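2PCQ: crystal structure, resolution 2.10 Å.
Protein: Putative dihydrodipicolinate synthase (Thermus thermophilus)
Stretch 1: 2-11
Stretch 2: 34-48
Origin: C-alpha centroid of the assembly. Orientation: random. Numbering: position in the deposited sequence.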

# COMPACT_ATOMS: atom_id res chain seq x y z
N ILE A 2 -31.81 8.92 -0.69
CA ILE A 2 -31.26 7.77 -1.39
C ILE A 2 -31.20 8.13 -2.86
O ILE A 2 -32.23 8.43 -3.48
N LEU A 3 -29.99 8.14 -3.41
CA LEU A 3 -29.80 8.45 -4.82
C LEU A 3 -28.95 7.39 -5.48
O LEU A 3 -27.96 6.93 -4.91
N PRO A 4 -29.32 6.98 -6.70
CA PRO A 4 -28.49 5.96 -7.34
C PRO A 4 -27.56 6.57 -8.39
O PRO A 4 -27.92 7.55 -9.05
N PRO A 5 -26.34 6.03 -8.52
CA PRO A 5 -25.42 6.55 -9.53
C PRO A 5 -25.78 5.75 -10.78
O PRO A 5 -25.30 4.62 -10.97
N ILE A 6 -26.64 6.30 -11.62
CA ILE A 6 -27.06 5.56 -12.81
C ILE A 6 -25.94 5.34 -13.82
O ILE A 6 -25.13 6.23 -14.09
N PRO A 7 -25.88 4.14 -14.40
CA PRO A 7 -24.84 3.86 -15.38
C PRO A 7 -25.15 4.57 -16.69
O PRO A 7 -26.28 5.01 -16.90
N THR A 8 -24.14 4.72 -17.54
CA THR A 8 -24.32 5.36 -18.84
C THR A 8 -24.25 4.24 -19.86
O THR A 8 -23.20 3.60 -20.04
N PRO A 9 -25.37 3.96 -20.55
CA PRO A 9 -25.47 2.91 -21.56
C PRO A 9 -24.65 3.08 -22.83
O PRO A 9 -24.60 4.16 -23.41
N PHE A 10 -24.02 1.98 -23.25
CA PHE A 10 -23.25 1.91 -24.49
C PHE A 10 -23.76 0.61 -25.12
O PHE A 10 -24.16 -0.30 -24.39
N ASP A 11 -23.78 0.51 -26.44
CA ASP A 11 -24.19 -0.75 -27.05
C ASP A 11 -22.95 -1.64 -26.96
O ASP A 11 -21.94 -1.21 -26.41
N GLY A 34 -33.55 11.30 -6.03
CA GLY A 34 -32.90 12.04 -7.10
C GLY A 34 -31.88 11.15 -7.77
O GLY A 34 -31.65 10.02 -7.33
N LEU A 35 -31.26 11.65 -8.83
CA LEU A 35 -30.27 10.86 -9.55
C LEU A 35 -28.89 11.50 -9.54
O LEU A 35 -28.76 12.72 -9.43
N LEU A 36 -27.87 10.66 -9.65
CA LEU A 36 -26.50 11.14 -9.75
C LEU A 36 -26.08 10.71 -11.15
O LEU A 36 -25.96 9.51 -11.43
N VAL A 37 -25.88 11.68 -12.03
CA VAL A 37 -25.46 11.41 -13.40
C VAL A 37 -23.93 11.51 -13.47
O VAL A 37 -23.34 12.43 -12.93
N TYR A 38 -23.30 10.54 -14.13
CA TYR A 38 -21.85 10.50 -14.27
C TYR A 38 -21.13 10.35 -12.94
O TYR A 38 -20.11 11.00 -12.68
N GLY A 39 -21.67 9.49 -12.08
CA GLY A 39 -21.04 9.21 -10.80
C GLY A 39 -19.93 8.22 -11.09
O GLY A 39 -19.66 7.95 -12.26
N SER A 40 -19.28 7.67 -10.07
CA SER A 40 -18.19 6.73 -10.31
C SER A 40 -18.64 5.47 -11.06
O SER A 40 -17.84 4.83 -11.74
N ASN A 41 -19.91 5.11 -10.93
CA ASN A 41 -20.44 3.94 -11.64
C ASN A 41 -21.02 4.34 -12.99
O ASN A 41 -21.52 3.49 -13.73
N GLY A 42 -20.95 5.63 -13.32
CA GLY A 42 -21.51 6.12 -14.57
C GLY A 42 -20.60 6.22 -15.78
O GLY A 42 -21.02 6.71 -16.82
N GLU A 43 -19.35 5.76 -15.65
CA GLU A 43 -18.38 5.79 -16.75
C GLU A 43 -18.19 7.16 -17.40
O GLU A 43 -17.97 7.26 -18.60
N GLY A 44 -18.26 8.21 -16.59
CA GLY A 44 -18.06 9.54 -17.12
C GLY A 44 -16.70 9.69 -17.78
O GLY A 44 -16.59 10.32 -18.83
N VAL A 45 -15.67 9.10 -17.18
CA VAL A 45 -14.32 9.20 -17.74
C VAL A 45 -14.14 8.37 -19.01
O VAL A 45 -13.09 8.43 -19.65
N HIS A 46 -15.16 7.61 -19.37
CA HIS A 46 -15.10 6.80 -20.59
C HIS A 46 -15.69 7.57 -21.77
O HIS A 46 -15.77 7.05 -22.88
N LEU A 47 -16.09 8.81 -21.52
CA LEU A 47 -16.69 9.65 -22.57
C LEU A 47 -15.80 10.82 -22.95
O LEU A 47 -15.07 11.35 -22.11
N THR A 48 -15.87 11.23 -24.21
CA THR A 48 -15.12 12.39 -24.67
C THR A 48 -15.98 13.58 -24.25
O THR A 48 -17.16 13.41 -23.94

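The two stretches run parallel where Pro5 bridges Leu36, with their CA atoms 4.7 Å apart. Leu36 N donates to Pro4 O at 3.2 Å with an N-H...O angle of 159°, whereas the return bond from Ile6 N to Leu36 O is weak, at 3.3 Å and 133°. Pro5 adds a CA-H...O contact, its CA lying 3.6 Å from Leu36 O.

Pro5 and Leu36 share one face of this short sheet. With chi1 t (160°) and chi2 p (54°), Leu36 places CD2 4.0 Å from Pro5 CB. The Pro5 ring, puckered C-gamma endo, also brings CG to 4.1 Å from CB of Asn41, whose CA-to-CB bond points toward the first stretch (chi1 m, -85°). Gly39 lies close by: a CB in ideal position there would fall 3.3 Å from Pro5 CB and clash at 2.5 Å with Leu36 CD2.

Ile6 and Val37 project to the other face. Ile6 adopts chi1 p (66°) and chi2 t (170°), and both methyl ends approach Leu35: Ile6 CG2 is 3.9 Å from Leu35 CD2 and Ile6 CD1 is 4.4 Å from Leu35 CD1, with CD1 also 4.5 Å from Val37 CG2. Leu35 points its CA-to-CB bond away, yet in the m, t rotamer its CD2 also lies 3.9 Å from Pro4 CG. Farther back, Leu3 (m, p) points toward the second stretch, and its CB is 3.4 Å from Gly34 O. A CB on Gly34 would be tight, 3.4 Å from Leu3 CD2.

Beyond the sheet, polar contacts become prominent. Thr8 points toward the second stretch, and its m rotamer (-61°) directs OG1 to Gly42 O, to which it donates at 2.7 Å. Having given its proton there, the same OG1 accepts from water 2 at 2.8 Å. It also lies 3.6 Å from CE1 at the edge of the Tyr38 ring. Water 2 donates to Ile6 O at 2.7 Å and accepts from Tyr38 N at 2.9 Å, completing a link between the stretches. Water 1 makes a second link, donating to Ile6 O and Leu36 O, each at 2.7 Å, and accepting from Gly39 N at 2.8 Å. Water 3 accepts from Thr8 N at 3.0 Å and donates to Asn41 O at 2.8 Å and Glu43 OE2 at 2.9 Å.

Glu43 points toward the first stretch in an m, t conformation with chi3 at 78°. Its OE1 receives a 2.8 Å bond from His46 ND1 (151°) and lies 3.6 Å from Phe10 CE2. Phe10 points toward the second stretch with chi1 m (-67°) and chi2 -74°; its CZ is 3.4 Å from Leu47 CD2, which meets the ring at its edge. Leu47 starts sideways, but its m, t rotamer carries the end nearer. Together the stretches bury 799 Å², counting both sides.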

# COMPACT_ATOMS: atom_id res chain seq x y z
CB ILE A 2 -32.18 6.52 -1.24
CG1 ILE A 2 -32.30 6.11 0.24
CG2 ILE A 2 -31.64 5.37 -2.09
CD1 ILE A 2 -30.96 5.72 0.87
CB LEU A 3 -29.12 9.81 -5.01
CG LEU A 3 -29.84 11.07 -4.55
CD1 LEU A 3 -29.68 11.27 -3.05
CD2 LEU A 3 -29.28 12.26 -5.31
CB PRO A 4 -29.51 5.05 -7.97
CG PRO A 4 -30.52 6.05 -8.50
CD PRO A 4 -30.65 7.04 -7.33
CB PRO A 5 -24.05 6.17 -8.96
CG PRO A 5 -24.33 4.88 -8.25
CD PRO A 5 -25.64 5.17 -7.55
CB ILE A 6 -28.26 6.24 -13.53
CG1 ILE A 6 -27.85 7.59 -14.10
CG2 ILE A 6 -29.42 6.40 -12.55
CD1 ILE A 6 -28.90 8.19 -15.02
CB PRO A 7 -24.89 2.34 -15.52
CG PRO A 7 -26.33 2.03 -15.28
CD PRO A 7 -26.67 2.93 -14.10
CB THR A 8 -23.21 6.39 -19.11
OG1 THR A 8 -23.25 7.41 -18.11
CG2 THR A 8 -23.42 7.03 -20.48
CB PRO A 9 -26.97 2.87 -21.87
CG PRO A 9 -27.61 3.45 -20.64
CD PRO A 9 -26.68 4.58 -20.31
CB PHE A 10 -21.75 1.73 -24.22
CG PHE A 10 -21.09 2.91 -23.57
CD1 PHE A 10 -20.82 4.07 -24.29
CD2 PHE A 10 -20.73 2.86 -22.22
CE1 PHE A 10 -20.20 5.16 -23.68
CE2 PHE A 10 -20.11 3.94 -21.60
CZ PHE A 10 -19.85 5.10 -22.33
CB ASP A 11 -24.63 -0.58 -28.51
CG ASP A 11 -23.58 0.09 -29.37
OD1 ASP A 11 -22.37 -0.14 -29.16
OD2 ASP A 11 -23.97 0.85 -30.28
CB LEU A 35 -30.69 10.70 -11.02
CG LEU A 35 -32.05 10.10 -11.38
CD1 LEU A 35 -32.22 10.21 -12.90
CD2 LEU A 35 -32.14 8.65 -10.93
CB LEU A 36 -25.57 10.48 -8.72
CG LEU A 36 -24.08 10.57 -9.09
CD1 LEU A 36 -23.67 12.02 -9.35
CD2 LEU A 36 -23.23 9.97 -7.98
CB VAL A 37 -26.08 12.43 -14.40
CG1 VAL A 37 -25.66 12.08 -15.82
CG2 VAL A 37 -27.59 12.42 -14.28
CB TYR A 38 -21.33 11.75 -15.00
CG TYR A 38 -21.84 11.92 -16.42
CD1 TYR A 38 -22.19 10.81 -17.20
CD2 TYR A 38 -21.95 13.19 -17.00
CE1 TYR A 38 -22.64 10.96 -18.51
CE2 TYR A 38 -22.40 13.35 -18.32
CZ TYR A 38 -22.73 12.23 -19.07
OH TYR A 38 -23.16 12.38 -20.37
CB SER A 40 -17.49 6.34 -8.99
OG SER A 40 -18.39 5.74 -8.07
CB ASN A 41 -21.52 3.25 -10.80
CG ASN A 41 -20.95 2.28 -9.78
OD1 ASN A 41 -20.67 1.12 -10.09
ND2 ASN A 41 -20.76 2.76 -8.55
CB GLU A 43 -18.76 4.76 -17.82
CG GLU A 43 -18.59 3.32 -17.35
CD GLU A 43 -18.95 2.29 -18.41
OE1 GLU A 43 -18.13 2.06 -19.33
OE2 GLU A 43 -20.06 1.72 -18.33
CB VAL A 45 -13.23 8.77 -16.71
CG1 VAL A 45 -13.29 9.68 -15.49
CG2 VAL A 45 -13.43 7.32 -16.31
CB HIS A 46 -15.85 5.48 -20.40
CG HIS A 46 -15.08 4.47 -19.61
ND1 HIS A 46 -15.55 3.19 -19.39
CD2 HIS A 46 -13.86 4.52 -19.03
CE1 HIS A 46 -14.66 2.50 -18.71
NE2 HIS A 46 -13.62 3.29 -18.48
CB LEU A 47 -18.03 10.21 -22.09
CG LEU A 47 -19.11 9.25 -21.61
CD1 LEU A 47 -20.24 10.04 -20.98
CD2 LEU A 47 -19.62 8.43 -22.78
CB THR A 48 -14.99 12.42 -26.21
OG1 THR A 48 -16.30 12.49 -26.80
CG2 THR A 48 -14.27 11.18 -26.71
O HOH W 1 -23.95 7.86 -12.28
O HOH W 2 -24.37 8.27 -15.67
O HOH W 3 -21.80 3.14 -16.53